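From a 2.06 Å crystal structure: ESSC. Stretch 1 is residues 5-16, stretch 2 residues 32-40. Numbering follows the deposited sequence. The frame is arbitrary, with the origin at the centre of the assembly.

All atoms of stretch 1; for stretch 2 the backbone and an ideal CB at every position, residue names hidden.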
# COMPACT_ATOMS: atom_id res chain seq x y z
N TRP A 5 -0.97 -6.91 -1.19
CA TRP A 5 0.31 -6.29 -1.25
C TRP A 5 1.27 -7.39 -1.09
O TRP A 5 1.17 -8.15 -0.13
CB TRP A 5 0.42 -5.36 -0.10
CG TRP A 5 -0.77 -4.51 0.00
CD1 TRP A 5 -2.10 -4.88 0.21
CD2 TRP A 5 -0.75 -3.14 0.01
NE1 TRP A 5 -2.87 -3.81 0.34
CE2 TRP A 5 -2.08 -2.71 0.16
CE3 TRP A 5 0.26 -2.21 -0.14
CZ2 TRP A 5 -2.42 -1.39 0.15
CZ3 TRP A 5 -0.08 -0.93 -0.15
CH2 TRP A 5 -1.42 -0.53 0.02
N VAL A 6 2.22 -7.41 -1.99
CA VAL A 6 3.34 -8.34 -1.95
C VAL A 6 4.68 -7.53 -1.78
O VAL A 6 5.11 -6.80 -2.63
CB VAL A 6 3.32 -9.18 -3.21
CG1 VAL A 6 4.50 -10.17 -3.24
CG2 VAL A 6 1.96 -9.86 -3.31
N LEU A 7 5.25 -7.69 -0.61
CA LEU A 7 6.43 -7.04 -0.19
C LEU A 7 7.57 -8.05 -0.11
O LEU A 7 7.42 -9.10 0.47
CB LEU A 7 6.24 -6.40 1.20
CG LEU A 7 5.12 -5.33 1.22
CD1 LEU A 7 3.78 -5.95 1.67
CD2 LEU A 7 5.50 -4.19 2.18
N TYR A 8 8.69 -7.64 -0.68
CA TYR A 8 9.93 -8.43 -0.70
C TYR A 8 11.09 -7.49 -1.11
O TYR A 8 10.84 -6.46 -1.80
CB TYR A 8 9.79 -9.57 -1.71
CG TYR A 8 9.48 -9.08 -3.09
CD1 TYR A 8 8.20 -8.69 -3.44
CD2 TYR A 8 10.47 -9.01 -4.07
CE1 TYR A 8 7.90 -8.26 -4.69
CE2 TYR A 8 10.18 -8.54 -5.33
CZ TYR A 8 8.89 -8.18 -5.63
OH TYR A 8 8.57 -7.72 -6.87
N GLU A 9 12.33 -7.82 -0.67
CA GLU A 9 13.49 -6.96 -0.86
C GLU A 9 13.08 -5.50 -0.60
O GLU A 9 12.62 -5.22 0.50
CB GLU A 9 14.13 -7.17 -2.24
CG GLU A 9 14.51 -8.64 -2.48
CD GLU A 9 15.64 -8.90 -3.49
OE1 GLU A 9 16.53 -8.01 -3.69
OE2 GLU A 9 15.66 -10.01 -4.08
N THR A 10 13.21 -4.62 -1.59
CA THR A 10 12.88 -3.19 -1.49
C THR A 10 11.67 -2.81 -2.39
O THR A 10 11.56 -1.68 -2.89
CB THR A 10 14.12 -2.40 -1.92
OG1 THR A 10 14.51 -2.84 -3.25
CG2 THR A 10 15.27 -2.60 -0.90
N TYR A 11 10.81 -3.78 -2.67
CA TYR A 11 9.69 -3.63 -3.59
C TYR A 11 8.40 -3.92 -2.86
O TYR A 11 8.42 -4.64 -1.86
CB TYR A 11 9.81 -4.59 -4.76
CG TYR A 11 11.13 -4.35 -5.46
CD1 TYR A 11 11.34 -3.16 -6.15
CD2 TYR A 11 12.20 -5.26 -5.33
CE1 TYR A 11 12.59 -2.88 -6.74
CE2 TYR A 11 13.41 -5.00 -5.92
CZ TYR A 11 13.60 -3.82 -6.61
OH TYR A 11 14.79 -3.58 -7.19
N CYS A 12 7.32 -3.33 -3.39
CA CYS A 12 5.99 -3.68 -2.98
C CYS A 12 5.18 -3.72 -4.28
O CYS A 12 5.18 -2.72 -5.02
CB CYS A 12 5.44 -2.58 -2.06
SG CYS A 12 3.74 -2.84 -1.47
N GLN A 13 4.60 -4.87 -4.60
CA GLN A 13 3.63 -4.99 -5.71
C GLN A 13 2.25 -5.05 -5.11
O GLN A 13 2.07 -5.67 -4.05
CB GLN A 13 3.78 -6.29 -6.43
CG GLN A 13 5.05 -6.40 -7.22
CD GLN A 13 5.07 -7.58 -8.16
OE1 GLN A 13 4.11 -7.86 -8.90
NE2 GLN A 13 6.21 -8.25 -8.20
N LEU A 14 1.30 -4.44 -5.80
CA LEU A 14 -0.12 -4.39 -5.43
C LEU A 14 -0.84 -5.19 -6.50
O LEU A 14 -0.53 -5.06 -7.67
CB LEU A 14 -0.55 -2.92 -5.36
CG LEU A 14 -1.81 -2.56 -4.62
CD1 LEU A 14 -1.58 -2.72 -3.14
CD2 LEU A 14 -2.28 -1.15 -4.91
N PHE A 15 -1.71 -6.10 -6.11
CA PHE A 15 -2.45 -6.93 -7.04
C PHE A 15 -3.91 -7.00 -6.64
O PHE A 15 -4.24 -7.31 -5.49
CB PHE A 15 -1.88 -8.33 -6.98
CG PHE A 15 -2.64 -9.32 -7.77
CD1 PHE A 15 -2.35 -9.49 -9.11
CD2 PHE A 15 -3.68 -10.06 -7.22
CE1 PHE A 15 -3.06 -10.39 -9.88
CE2 PHE A 15 -4.38 -10.97 -7.97
CZ PHE A 15 -4.08 -11.14 -9.30
N SER A 16 -4.80 -6.75 -7.61
CA SER A 16 -6.25 -6.74 -7.40
C SER A 16 -6.89 -8.12 -7.54
O SER A 16 -6.62 -8.83 -8.48
CB SER A 16 -6.92 -5.78 -8.41
OG SER A 16 -6.67 -4.43 -8.07
N UNK A 32 2.38 -16.60 -13.83
CA UNK A 32 1.75 -16.44 -12.52
C UNK A 32 1.06 -15.12 -12.37
O UNK A 32 1.36 -14.17 -13.06
CB UNK A 32 2.79 -16.60 -11.41
N UNK A 33 0.14 -15.07 -11.42
CA UNK A 33 -0.57 -13.85 -11.17
C UNK A 33 0.36 -12.76 -10.69
O UNK A 33 0.31 -11.62 -11.18
CB UNK A 33 -1.69 -14.09 -10.15
N UNK A 34 1.23 -13.08 -9.72
CA UNK A 34 2.21 -12.09 -9.25
C UNK A 34 3.58 -12.75 -9.40
O UNK A 34 3.76 -13.86 -8.88
CB UNK A 34 1.95 -11.65 -7.81
N UNK A 35 4.48 -12.10 -10.15
CA UNK A 35 5.80 -12.62 -10.59
C UNK A 35 6.91 -11.98 -9.75
O UNK A 35 7.19 -10.80 -9.92
CB UNK A 35 6.03 -12.34 -12.08
N UNK A 36 7.49 -12.74 -8.82
CA UNK A 36 8.73 -12.38 -8.15
C UNK A 36 9.86 -13.24 -8.72
O UNK A 36 10.04 -14.40 -8.32
CB UNK A 36 8.61 -12.56 -6.64
N UNK A 37 10.63 -12.68 -9.64
CA UNK A 37 11.63 -13.46 -10.38
C UNK A 37 12.91 -13.68 -9.60
O UNK A 37 13.64 -14.63 -9.90
CB UNK A 37 11.96 -12.76 -11.70
N UNK A 38 13.17 -12.82 -8.63
CA UNK A 38 14.39 -12.94 -7.86
C UNK A 38 14.36 -14.09 -6.83
O UNK A 38 15.43 -14.41 -6.31
CB UNK A 38 14.66 -11.61 -7.15
N UNK A 39 13.18 -14.66 -6.51
CA UNK A 39 13.03 -15.80 -5.60
C UNK A 39 12.97 -17.18 -6.33
O UNK A 39 12.47 -17.26 -7.47
CB UNK A 39 11.76 -15.61 -4.77
N UNK A 40 13.41 -18.23 -5.62
CA UNK A 40 13.44 -19.66 -6.03
C UNK A 40 12.09 -20.41 -5.97
O UNK A 40 11.76 -21.25 -6.83
CB UNK A 40 14.44 -20.40 -5.14

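Stretch 1 is a hairpin: strands 5-8 and 11-16 joined by a type II' turn from Tyr8 to Tyr11.

Position 32 has nothing of stretch 1 within 5.5 Å of its ideal CB. The hairpin sets no preference. The residue is His32, which makes no contact here.

At position 33 the CB points toward stretch 1, and the ideal CB lies 3.9 Å from Phe15 CZ. Many side chains could rest their first carbon there. The residue is His33. His33 CB packs 3.9 Å from Phe15 CZ, and its NE2 is hydrogen-bonded elsewhere in the structure.

Position 34 has extended backbone angles (-125/124) and a CB directed at the hairpin. Its ideal CB is 4.8 Å from Val6 CG2, 5.0 Å from Phe15 CD1 and 4.5 Å from Gln13 OE1. This mostly apolar site suits Val, Ile or Leu. The residue is Val34, with chi1 t. Val34 CG2 reaches Phe15 CD1 at 3.6 Å. Val34 CG1 lies 4.2 Å from Val6 CG2 and 3.6 Å from Gln13 OE1, so the two methyls serve different neighbours.

At position 35 the CB points away, so stretch 1 hardly restricts the side chain. The backbone matters more: Gln13 NE2 donates a hydrogen bond to the carbonyl O of residue 35, 3.2 Å away. The residue is Thr35; its OG1 is hydrogen-bonded elsewhere in the structure.

Position 36 points sideways, yet its ideal CB is 4.5 Å from Tyr8 CZ and 5.2 Å from Gln13 NE2. An aliphatic side chain could cover the tyrosine ring; Val or Ile would suit. The residue is Val36, chi1 t. Val36 CG1 sits over one face of the Tyr8 ring, 3.7 Å from Tyr8 CE2, in a CH-pi contact. Val36 CG2 is 4.4 Å from Val6 CG1. Gln13 NE2 also donates to Tyr8 OH at 2.8 Å.

Position 37 lies in the type I turn from 36 to 39 and points sideways into space free of stretch 1. Small polar residues would suit. It is Ser37, without contact here.

At position 38 the CB points toward stretch 1, and the ideal CB lies 3.6 Å from Glu9 OE2. A short donor such as Ser or Thr would fit. The residue is Ser38, chi1 p; Ser38 OG donates to Glu9 OE2 at 3.2 Å.

Position 39 points sideways, so only a long side chain would reach back. The residue is Phe39. Phe39 CZ comes 3.8 Å from Tyr8 CB, and its face receives the edge of the Tyr8 ring.

Position 40 is out of reach; Ser40 plays no part.

Stretch 2 32-40: HHVTVSSFS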
# COMPACT_ATOMS: atom_id res chain seq x y z
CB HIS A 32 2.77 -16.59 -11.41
CG HIS A 32 3.25 -17.98 -11.24
ND1 HIS A 32 4.58 -18.27 -11.03
CD2 HIS A 32 2.60 -19.17 -11.28
CE1 HIS A 32 4.72 -19.58 -10.88
NE2 HIS A 32 3.54 -20.15 -11.05
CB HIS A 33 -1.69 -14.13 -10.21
CG HIS A 33 -2.70 -15.04 -10.80
ND1 HIS A 33 -2.58 -16.41 -10.75
CD2 HIS A 33 -3.81 -14.77 -11.55
CE1 HIS A 33 -3.59 -16.96 -11.41
NE2 HIS A 33 -4.34 -15.99 -11.91
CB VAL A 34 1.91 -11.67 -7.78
CG1 VAL A 34 3.06 -10.81 -7.22
CG2 VAL A 34 0.61 -10.91 -7.65
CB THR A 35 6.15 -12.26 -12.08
OG1 THR A 35 5.16 -12.73 -13.01
CG2 THR A 35 7.52 -12.79 -12.49
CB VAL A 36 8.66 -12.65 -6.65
CG1 VAL A 36 9.97 -12.19 -6.00
CG2 VAL A 36 7.41 -11.98 -6.04
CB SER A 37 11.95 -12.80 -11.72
OG SER A 37 12.02 -11.41 -11.52
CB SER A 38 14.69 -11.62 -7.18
OG SER A 38 13.65 -11.27 -6.27
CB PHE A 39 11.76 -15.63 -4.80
CG PHE A 39 11.83 -14.61 -3.69
CD1 PHE A 39 12.70 -13.50 -3.71
CD2 PHE A 39 10.99 -14.76 -2.60
CE1 PHE A 39 12.72 -12.58 -2.68
CE2 PHE A 39 11.01 -13.83 -1.56
CZ PHE A 39 11.88 -12.75 -1.59
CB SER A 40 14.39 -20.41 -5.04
OG SER A 40 13.96 -20.37 -3.63
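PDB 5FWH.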